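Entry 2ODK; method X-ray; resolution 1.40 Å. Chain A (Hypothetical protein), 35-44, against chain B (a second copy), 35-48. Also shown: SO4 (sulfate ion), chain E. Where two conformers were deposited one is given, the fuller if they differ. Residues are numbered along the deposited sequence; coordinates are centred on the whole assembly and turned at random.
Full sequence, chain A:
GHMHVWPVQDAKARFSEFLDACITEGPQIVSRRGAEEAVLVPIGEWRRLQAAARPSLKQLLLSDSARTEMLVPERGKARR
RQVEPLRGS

Chain A, residues 35-44: AEEAVLVPIG
Chain B (35-48) AEEAVLVPIGEWRR

Two copies of one strand can pair with each other when their backbones run in opposite directions, and the 35-42 strands of chains A and B are a compact example. Their axes approach to 4.5 Å, with 154° between the N-to-C directions. L40(A) sits opposite L40(B), CA to CA 4.3 Å, so the register is centred on a non-hydrogen-bonded pair. On each side of it comes a hydrogen-bonded pair: V39(A) CA lies 5.3 Å from V41(B) CA, and V41(A) CA lies 5.3 Å from V39(B) CA. V39(A) N donates to V41(B) O at 2.8 Å and V41(B) N returns to V39(A) O at 2.9 Å; V41(A) N to V39(B) O (2.8 Å) and V39(B) N to V41(A) O (2.9 Å) repeat the motif. P42, which has no amide hydrogen, falls at a non-hydrogen-bonded position and costs the ladder nothing; the next donor is I43, I43(B) N reaching E37(A) O at 3.0 Å and I43(A) N reaching E37(B) O at 3.1 Å.

The backbone is extended from V39 to V41, with phi/psi of -141/133, -93/120 and -118/139 in chain A. E37 departs from this, at -122/-40 in A and -127/-40 in B. P42, near -58/140, is the N-cap, and I43 is already helical.

I43(A) covers the most surface, 107 Å². Its CA-to-CB bond points sideways, and with chi1 t and chi2 p its CD1 comes within 3.8 Å of V39(B) CB; CG1 lies 3.5 Å from E36(B) OE1. A branched, apolar side chain suits this place: at the turn from strand to helix it packs CD1 on V39(B).

V39(A), 83 Å², and V41(A), 78 Å², share a face of the sheet and meet the helix of chain B. The CA-to-CB bond of W46(B) points toward chain A, and with chi1 t and chi2 -118° one ring face meets both valines. V39(A), chi1 p, places CG1 3.7 Å from the centroid of the five-membered ring; V41(A), chi1 t, places CG2 3.7 Å from that of the six-membered ring. Both are CH-pi contacts, the compact methyls packing on the flat indole. V41(A) CG2 also touches V41(B) CG2 at 4.1 Å.

The leucines, both t/p, occupy the other face. L40(A) CB lies 4.1 Å from L40(B) CD1, while L40(A) CD1 meets A38(B) CB at 3.9 Å, the small alanine leaving room for the larger neighbour.

Charge appears at the margin, where E36(A) OE1 forms a salt bridge with R47(B) NH2 at 3.3 Å. Altogether 895 Å² is buried, a largely apolar interface ordered by six backbone hydrogen bonds.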

# COMPACT_ATOMS: atom_id res chain seq x y z
N ALA A 35 -5.96 0.04 14.41
CA ALA A 35 -7.12 0.19 13.51
C ALA A 35 -6.60 0.09 12.07
O ALA A 35 -5.59 0.70 11.73
CB ALA A 35 -7.78 1.54 13.66
N GLU A 36 -7.29 -0.68 11.22
CA GLU A 36 -6.88 -0.81 9.82
C GLU A 36 -7.01 0.54 9.12
O GLU A 36 -8.06 1.24 9.24
CB GLU A 36 -7.74 -1.89 9.15
CG GLU A 36 -7.51 -3.25 9.80
CD GLU A 36 -8.29 -4.38 9.14
OE1 GLU A 36 -8.97 -4.12 8.14
OE2 GLU A 36 -8.18 -5.50 9.63
N GLU A 37 -5.96 0.94 8.39
CA GLU A 37 -5.94 2.28 7.78
C GLU A 37 -5.77 2.21 6.26
O GLU A 37 -6.35 3.05 5.54
CB GLU A 37 -4.81 3.14 8.39
CG GLU A 37 -5.16 3.62 9.83
CD GLU A 37 -6.30 4.63 9.85
OE1 GLU A 37 -6.68 5.10 8.76
OE2 GLU A 37 -6.84 4.95 10.94
N ALA A 38 -4.93 1.29 5.79
CA ALA A 38 -4.60 1.27 4.37
C ALA A 38 -4.17 -0.10 3.95
O ALA A 38 -4.00 -0.97 4.79
CB ALA A 38 -3.50 2.31 4.06
N VAL A 39 -4.03 -0.33 2.64
CA VAL A 39 -3.67 -1.67 2.19
C VAL A 39 -2.67 -1.53 1.04
O VAL A 39 -2.82 -0.67 0.17
CB VAL A 39 -4.94 -2.49 1.83
CG1 VAL A 39 -5.79 -1.75 0.85
CG2 VAL A 39 -4.60 -3.86 1.31
N LEU A 40 -1.60 -2.32 1.12
CA LEU A 40 -0.58 -2.30 0.04
C LEU A 40 -0.98 -3.38 -0.94
O LEU A 40 -1.05 -4.56 -0.55
CB LEU A 40 0.81 -2.59 0.62
CG LEU A 40 1.96 -2.34 -0.36
CD1 LEU A 40 2.16 -0.86 -0.66
CD2 LEU A 40 3.27 -2.98 0.09
N VAL A 41 -1.23 -2.98 -2.20
CA VAL A 41 -1.81 -3.86 -3.21
C VAL A 41 -0.80 -4.00 -4.36
O VAL A 41 -0.19 -3.02 -4.74
CB VAL A 41 -3.10 -3.20 -3.79
CG1 VAL A 41 -3.72 -4.05 -4.90
CG2 VAL A 41 -4.11 -2.91 -2.65
N PRO A 42 -0.63 -5.21 -4.91
CA PRO A 42 0.25 -5.32 -6.09
C PRO A 42 -0.25 -4.38 -7.18
O PRO A 42 -1.45 -4.30 -7.43
CB PRO A 42 0.06 -6.77 -6.55
CG PRO A 42 -0.42 -7.53 -5.31
CD PRO A 42 -1.25 -6.50 -4.53
N ILE A 43 0.66 -3.68 -7.85
CA ILE A 43 0.20 -2.59 -8.71
C ILE A 43 -0.70 -3.11 -9.85
O ILE A 43 -1.72 -2.48 -10.19
CB ILE A 43 1.37 -1.75 -9.25
CG1 ILE A 43 0.91 -0.48 -9.99
CG2 ILE A 43 2.31 -2.54 -10.14
CD1 ILE A 43 0.30 0.55 -9.02
N GLY A 44 -0.37 -4.29 -10.37
CA GLY A 44 -1.15 -4.84 -11.50
C GLY A 44 -2.58 -5.14 -11.07
O GLY A 44 -3.55 -4.93 -11.84
N ALA B 35 10.49 1.13 -11.68
CA ALA B 35 9.37 0.30 -12.16
C ALA B 35 8.30 0.19 -11.06
O ALA B 35 8.60 -0.22 -9.94
CB ALA B 35 9.85 -1.07 -12.51
N GLU B 36 7.06 0.54 -11.38
CA GLU B 36 5.99 0.43 -10.33
C GLU B 36 5.88 -1.01 -9.81
O GLU B 36 5.94 -1.95 -10.62
CB GLU B 36 4.63 0.89 -10.89
CG GLU B 36 4.65 2.33 -11.36
CD GLU B 36 3.34 2.85 -11.89
OE1 GLU B 36 2.35 2.08 -11.88
OE2 GLU B 36 3.30 4.05 -12.31
N GLU B 37 5.66 -1.17 -8.50
CA GLU B 37 5.55 -2.49 -7.91
C GLU B 37 4.27 -2.68 -7.10
O GLU B 37 3.64 -3.75 -7.13
CB GLU B 37 6.77 -2.77 -7.04
CG GLU B 37 6.87 -4.20 -6.57
CD GLU B 37 8.27 -4.61 -6.17
OE1 GLU B 37 8.41 -5.10 -5.02
OE2 GLU B 37 9.22 -4.48 -7.01
N ALA B 38 3.89 -1.64 -6.35
CA ALA B 38 2.73 -1.79 -5.46
C ALA B 38 2.12 -0.42 -5.21
O ALA B 38 2.72 0.60 -5.60
CB ALA B 38 3.11 -2.46 -4.09
N VAL B 39 0.97 -0.38 -4.55
CA VAL B 39 0.32 0.92 -4.30
C VAL B 39 -0.34 0.83 -2.94
O VAL B 39 -0.97 -0.19 -2.62
CB VAL B 39 -0.70 1.29 -5.43
CG1 VAL B 39 -1.71 0.15 -5.70
CG2 VAL B 39 -1.37 2.62 -5.17
N LEU B 40 -0.19 1.88 -2.13
CA LEU B 40 -0.83 1.93 -0.82
C LEU B 40 -2.13 2.69 -0.99
O LEU B 40 -2.13 3.85 -1.39
CB LEU B 40 0.11 2.65 0.15
CG LEU B 40 -0.31 2.53 1.61
CD1 LEU B 40 -0.23 1.10 2.14
CD2 LEU B 40 0.53 3.50 2.48
N VAL B 41 -3.25 2.03 -0.67
CA VAL B 41 -4.59 2.55 -0.94
C VAL B 41 -5.31 2.70 0.41
O VAL B 41 -5.27 1.79 1.24
CB VAL B 41 -5.39 1.52 -1.81
CG1 VAL B 41 -6.80 2.03 -2.14
CG2 VAL B 41 -4.63 1.17 -3.10
N PRO B 42 -6.01 3.83 0.59
CA PRO B 42 -6.76 3.95 1.87
C PRO B 42 -7.75 2.81 1.98
O PRO B 42 -8.35 2.42 0.96
CB PRO B 42 -7.50 5.28 1.73
CG PRO B 42 -6.80 6.01 0.62
CD PRO B 42 -6.15 5.00 -0.30
N ILE B 43 -7.97 2.27 3.17
CA ILE B 43 -8.73 1.03 3.33
C ILE B 43 -10.19 1.15 2.82
O ILE B 43 -10.73 0.21 2.21
CB ILE B 43 -8.66 0.55 4.79
CG1 ILE B 43 -9.21 -0.88 4.91
CG2 ILE B 43 -9.34 1.57 5.74
CD1 ILE B 43 -8.40 -1.92 4.12
N GLY B 44 -10.81 2.30 3.07
CA GLY B 44 -12.21 2.49 2.63
C GLY B 44 -12.29 2.46 1.11
O GLY B 44 -13.15 1.76 0.53
N GLU B 45 -11.38 3.20 0.47
CA GLU B 45 -11.31 3.26 -0.98
C GLU B 45 -11.08 1.88 -1.57
O GLU B 45 -11.72 1.50 -2.58
CB GLU B 45 -10.23 4.25 -1.42
CG GLU B 45 -10.08 4.35 -2.94
CD GLU B 45 -9.15 5.45 -3.37
OE1 GLU B 45 -8.87 6.39 -2.57
OE2 GLU B 45 -8.72 5.40 -4.54
N TRP B 46 -10.20 1.10 -0.96
CA TRP B 46 -9.98 -0.28 -1.41
C TRP B 46 -11.28 -1.09 -1.38
O TRP B 46 -11.64 -1.76 -2.38
CB TRP B 46 -8.94 -0.94 -0.53
CG TRP B 46 -8.71 -2.38 -0.79
CD1 TRP B 46 -8.91 -3.43 0.08
CD2 TRP B 46 -8.17 -2.95 -1.99
NE1 TRP B 46 -8.54 -4.61 -0.53
CE2 TRP B 46 -8.10 -4.35 -1.79
CE3 TRP B 46 -7.78 -2.41 -3.23
CZ2 TRP B 46 -7.63 -5.23 -2.78
CZ3 TRP B 46 -7.31 -3.31 -4.22
CH2 TRP B 46 -7.24 -4.69 -3.97
N ARG B 47 -11.98 -1.04 -0.26
CA ARG B 47 -13.24 -1.81 -0.11
C ARG B 47 -14.25 -1.35 -1.15
O ARG B 47 -14.96 -2.18 -1.78
CB ARG B 47 -13.82 -1.64 1.31
CG ARG B 47 -12.89 -2.01 2.48
CD ARG B 47 -12.50 -3.50 2.57
NE ARG B 47 -12.01 -3.82 3.92
CZ ARG B 47 -11.17 -4.82 4.21
NH1 ARG B 47 -10.69 -5.60 3.25
NH2 ARG B 47 -10.78 -5.01 5.48
N ARG B 48 -14.32 -0.04 -1.36
CA ARG B 48 -15.30 0.52 -2.30
C ARG B 48 -14.99 0.16 -3.75
O ARG B 48 -15.91 -0.07 -4.58
CB ARG B 48 -15.36 2.03 -2.15
CG ARG B 48 -16.05 2.45 -0.83
CD ARG B 48 -16.28 3.93 -0.78
NE ARG B 48 -15.06 4.74 -0.84
CZ ARG B 48 -14.35 5.14 0.23
NH1 ARG B 48 -14.71 4.76 1.44
NH2 ARG B 48 -13.26 5.89 0.07
S SO4 E . -10.98 5.92 3.22
O1 SO4 E . -10.29 4.94 4.11
O2 SO4 E . -10.46 7.30 3.42
O3 SO4 E . -12.46 5.91 3.47
O4 SO4 E . -10.79 5.63 1.80